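Local atomic coordinates of Bot.2110.4 (Unidentified, PDB entry 5VMR), a protein that probably serves as a small designed three-helix binder of botulinum neurotoxin, held by a disulfide and bound here to another protein chain. Residues M3-A6 with L7-K10; I9-F12 with L13-D17. One frame throughout, in Å; residues are numbered along the deposited sequence.

Contact 1 of 2, residues M3-A6 with L7-K10; sequences MFCA and LKIK
M3 and L7, one turn apart on helix 3-14, meet through their apolar ends. With CG anti to the backbone N (chi1 161°) and the chain bent at chi2, the M3 thioether swings along the helix, and its methyl CE lies across the L7 isobutyl group, 3.7 Å from CD1. L7 CG also packs over the carbonyl of its hydrogen-bond partner, 3.3 Å from M3 O. A looser apolar touch joins F4 and K8: the aliphatic part of the lysine approaches the phenyl ring obliquely, CD 4.2 Å from F4 CE2. Farther along that chain, K8 CE comes within 4.4 Å of C5 SG. I9, with CG1 beside its own backbone N, lays this branch against the previous turn, CG1 3.2 Å from C5 O.

C5 links the first helix to the second through its disulfide to C28. I9 packs between these helices on A24, A25 and C28, as a core residue of a three-helix bundle does, while K8 bends at chi3 and chi4 to carry its ammonium into a salt bridge with an acidic residue of another protein chain.

The backbone bonds repeat with the four-residue step of an alpha-helix: L7 N to M3 O, K8 N to F4 O, I9 N to C5 O and K10 N to A6 O. The second is the shortest of them, 2.9 Å between K8 N and F4 O, and the last the longest, 3.2 Å between K10 N and A6 O.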
loop_
_atom_site.group_PDB
_atom_site.type_symbol
_atom_site.label_atom_id
_atom_site.label_comp_id
_atom_site.label_asym_id
_atom_site.label_seq_id
_atom_site.Cartn_x
_atom_site.Cartn_y
_atom_site.Cartn_z
ATOM N N MET C 3 -2.258 30.851 -22.430
ATOM C CA MET C 3 -3.274 30.067 -21.745
ATOM C C MET C 3 -2.899 29.948 -20.273
ATOM O O MET C 3 -3.746 30.091 -19.387
ATOM C CB MET C 3 -3.419 28.684 -22.389
ATOM C CG MET C 3 -4.093 27.634 -21.511
ATOM S SD MET C 3 -5.853 27.948 -21.237
ATOM C CE MET C 3 -6.366 26.427 -20.432
ATOM N N PHE C 4 -1.616 29.698 -20.030
ATOM C CA PHE C 4 -1.074 29.621 -18.681
ATOM C C PHE C 4 -1.353 30.922 -17.923
ATOM O O PHE C 4 -1.796 30.907 -16.769
ATOM C CB PHE C 4 0.431 29.339 -18.733
ATOM C CG PHE C 4 1.068 29.199 -17.380
ATOM C CD1 PHE C 4 1.092 27.972 -16.735
ATOM C CD2 PHE C 4 1.629 30.296 -16.746
ATOM C CE1 PHE C 4 1.671 27.841 -15.483
ATOM C CE2 PHE C 4 2.211 30.176 -15.491
ATOM C CZ PHE C 4 2.233 28.947 -14.857
ATOM N N CYS C 5 -1.104 32.046 -18.589
ATOM C CA CYS C 5 -1.310 33.360 -17.990
ATOM C C CYS C 5 -2.772 33.529 -17.596
ATOM O O CYS C 5 -3.082 34.021 -16.514
ATOM C CB CYS C 5 -0.882 34.464 -18.960
ATOM S SG CYS C 5 0.033 35.838 -18.198
ATOM N N ALA C 6 -3.671 33.091 -18.470
ATOM C CA ALA C 6 -5.101 33.189 -18.210
ATOM C C ALA C 6 -5.473 32.395 -16.965
ATOM O O ALA C 6 -6.306 32.819 -16.168
ATOM C CB ALA C 6 -5.891 32.702 -19.403
ATOM N N LEU C 7 -4.856 31.229 -16.806
ATOM C CA LEU C 7 -5.140 30.387 -15.650
ATOM C C LEU C 7 -4.597 31.005 -14.379
ATOM O O LEU C 7 -5.223 30.938 -13.317
ATOM C CB LEU C 7 -4.548 29.001 -15.847
ATOM C CG LEU C 7 -5.203 28.261 -17.007
ATOM C CD1 LEU C 7 -4.253 27.213 -17.547
ATOM C CD2 LEU C 7 -6.509 27.647 -16.547
ATOM N N LYS C 8 -3.416 31.597 -14.498
ATOM C CA LYS C 8 -2.774 32.275 -13.380
ATOM C C LYS C 8 -3.704 33.372 -12.837
ATOM O O LYS C 8 -3.862 33.534 -11.627
ATOM C CB LYS C 8 -1.420 32.824 -13.840
ATOM C CG LYS C 8 -0.588 33.504 -12.790
ATOM C CD LYS C 8 0.887 33.439 -13.186
ATOM C CE LYS C 8 1.255 34.497 -14.214
ATOM N NZ LYS C 8 0.810 35.852 -13.805
ATOM N N ILE C 9 -4.377 34.073 -13.743
ATOM C CA ILE C 9 -5.351 35.087 -13.350
ATOM C C ILE C 9 -6.513 34.475 -12.585
ATOM O O ILE C 9 -6.925 35.005 -11.549
ATOM C CB ILE C 9 -5.906 35.840 -14.578
ATOM C CG1 ILE C 9 -4.763 36.525 -15.330
ATOM C CG2 ILE C 9 -7.000 36.832 -14.167
ATOM C CD1 ILE C 9 -5.153 37.040 -16.685
ATOM N N LYS C 10 -7.048 33.357 -13.080
ATOM C CA LYS C 10 -8.191 32.757 -12.401
ATOM C C LYS C 10 -7.770 32.153 -11.072
ATOM O O LYS C 10 -8.552 32.127 -10.118
ATOM C CB LYS C 10 -8.880 31.694 -13.261
ATOM C CG LYS C 10 -10.232 31.325 -12.669
ATOM C CD LYS C 10 -11.202 30.794 -13.696
ATOM C CE LYS C 10 -12.628 30.884 -13.171
ATOM N NZ LYS C 10 -12.669 30.828 -11.685
#

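Contact 2 of 2, residues I9-F12 with L13-D17; sequences IKFF and LEIGD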
loop_
_atom_site.group_PDB
_atom_site.type_symbol
_atom_site.label_atom_id
_atom_site.label_comp_id
_atom_site.label_asym_id
_atom_site.label_seq_id
_atom_site.Cartn_x
_atom_site.Cartn_y
_atom_site.Cartn_z
ATOM N N ILE C 9 -4.377 34.073 -13.743
ATOM C CA ILE C 9 -5.351 35.087 -13.350
ATOM C C ILE C 9 -6.513 34.475 -12.585
ATOM O O ILE C 9 -6.925 35.005 -11.549
ATOM C CB ILE C 9 -5.906 35.840 -14.578
ATOM C CG1 ILE C 9 -4.763 36.525 -15.330
ATOM C CG2 ILE C 9 -7.000 36.832 -14.167
ATOM C CD1 ILE C 9 -5.153 37.040 -16.685
ATOM N N LYS C 10 -7.048 33.357 -13.080
ATOM C CA LYS C 10 -8.191 32.757 -12.401
ATOM C C LYS C 10 -7.770 32.153 -11.072
ATOM O O LYS C 10 -8.552 32.127 -10.118
ATOM C CB LYS C 10 -8.880 31.694 -13.261
ATOM C CG LYS C 10 -10.232 31.325 -12.669
ATOM C CD LYS C 10 -11.202 30.794 -13.696
ATOM C CE LYS C 10 -12.628 30.884 -13.171
ATOM N NZ LYS C 10 -12.669 30.828 -11.685
ATOM N N PHE C 11 -6.532 31.674 -11.006
ATOM C CA PHE C 11 -6.008 31.197 -9.733
ATOM C C PHE C 11 -6.027 32.333 -8.722
ATOM O O PHE C 11 -6.560 32.197 -7.603
ATOM C CB PHE C 11 -4.585 30.675 -9.862
ATOM C CG PHE C 11 -3.970 30.327 -8.544
ATOM C CD1 PHE C 11 -4.336 29.157 -7.884
ATOM C CD2 PHE C 11 -3.068 31.191 -7.929
ATOM C CE1 PHE C 11 -3.784 28.829 -6.648
ATOM C CE2 PHE C 11 -2.512 30.880 -6.687
ATOM C CZ PHE C 11 -2.870 29.691 -6.044
ATOM N N PHE C 12 -5.480 33.473 -9.129
ATOM C CA PHE C 12 -5.447 34.600 -8.211
ATOM C C PHE C 12 -6.865 34.979 -7.822
ATOM O O PHE C 12 -7.114 35.183 -6.657
ATOM C CB PHE C 12 -4.675 35.782 -8.797
ATOM C CG PHE C 12 -3.192 35.553 -8.836
ATOM C CD1 PHE C 12 -2.562 34.914 -7.778
ATOM C CD2 PHE C 12 -2.427 35.975 -9.910
ATOM C CE1 PHE C 12 -1.195 34.679 -7.797
ATOM C CE2 PHE C 12 -1.053 35.752 -9.931
ATOM C CZ PHE C 12 -0.440 35.106 -8.872
ATOM N N LEU C 13 -7.818 34.968 -8.750
ATOM C CA LEU C 13 -9.220 35.193 -8.366
ATOM C C LEU C 13 -9.740 34.126 -7.397
ATOM O O LEU C 13 -10.496 34.409 -6.473
ATOM C CB LEU C 13 -10.117 35.222 -9.607
ATOM C CG LEU C 13 -9.864 36.368 -10.589
ATOM C CD1 LEU C 13 -10.749 36.223 -11.806
ATOM C CD2 LEU C 13 -10.128 37.689 -9.902
ATOM N N GLU C 14 -9.338 32.885 -7.639
ATOM C CA GLU C 14 -9.772 31.756 -6.821
ATOM C C GLU C 14 -9.308 31.878 -5.352
ATOM O O GLU C 14 -9.987 31.411 -4.442
ATOM C CB GLU C 14 -9.274 30.447 -7.467
ATOM C CG GLU C 14 -9.739 29.173 -6.789
ATOM C CD GLU C 14 -11.180 28.786 -7.100
ATOM O OE1 GLU C 14 -11.595 28.814 -8.281
ATOM O OE2 GLU C 14 -11.903 28.450 -6.139
ATOM N N ILE C 15 -8.160 32.506 -5.121
ATOM C CA ILE C 15 -7.623 32.638 -3.763
ATOM C C ILE C 15 -7.895 34.010 -3.097
ATOM O O ILE C 15 -7.369 34.284 -2.020
ATOM C CB ILE C 15 -6.087 32.378 -3.737
ATOM C CG1 ILE C 15 -5.320 33.512 -4.418
ATOM C CG2 ILE C 15 -5.735 31.048 -4.432
ATOM C CD1 ILE C 15 -3.822 33.454 -4.193
ATOM N N GLY C 16 -8.728 34.859 -3.702
ATOM C CA GLY C 16 -8.890 36.223 -3.199
ATOM C C GLY C 16 -7.762 37.024 -3.818
ATOM O O GLY C 16 -7.334 36.678 -4.882
ATOM N N ASP C 17 -7.267 38.078 -3.195
ATOM C CA ASP C 17 -6.160 38.820 -3.818
ATOM C C ASP C 17 -6.547 39.253 -5.241
ATOM O O ASP C 17 -5.995 38.772 -6.242
ATOM C CB ASP C 17 -4.870 37.978 -3.840
ATOM C CG ASP C 17 -3.637 38.790 -4.231
ATOM O OD1 ASP C 17 -3.785 39.903 -4.777
ATOM O OD2 ASP C 17 -2.511 38.306 -3.998
#
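E14 N donates to K10 O at 2.7 Å, the shortest bond here, and the E14 CB methylene rests against the same oxygen. L13 N to I9 O and I15 N to F11 O carry the alpha-helical pattern to the end of helix 3-14. The side chains of K10 and E14 add only a loose attraction, with NZ 4.1 Å from OE1, beyond a salt bridge; the carboxylate has its main partners on another protein chain, where OE2 pairs with basic side chains and OE1 with a polar one.

I15 touches both phenylalanine rings, which meet each other where F12 CE1 comes to the edge of the F11 ring. Its CG2 methyl sits over one face of F11 in a CH-pi contact, 3.8 Å from the ring centroid and 3.6 Å from CZ, shifted toward the rim. With I15 CG1 held between backbone N and carbonyl carbon (chi1 70°), CD1 comes to the edge of the F12 ring, near its plane and 4.1 Å from F12 CD1. Both rings also meet aromatic residues of the other protein chain, F12 edge-to-face.

L13 packs on A21 of helix 18-28 and on I39. At I15 the chain leaves helical angles, G16 takes a positive phi (85°), and D17 caps A20 N through OD1: a helix C-terminus followed by an N-cap, as in the tight turn of a helical hairpin.

In the fold
Contacts 1 and 2 follow one another along helix 3-14, sharing I9 and K10, with their centres 10 Å apart; they lie about 7 and 8 Å from the centre of the chain. Contact 1 covers the N-terminal turns, tied to the end of helix 18-28 by the C5-C28 disulfide, and contact 2 covers the C-terminal turns and the link into the start of that helix, so the antiparallel pair is joined covalently at either end. I9 belongs to the packed inner side, whereas F4, K8, F11 and E14 reach the other protein chain, giving one helix both a core side and a binding side.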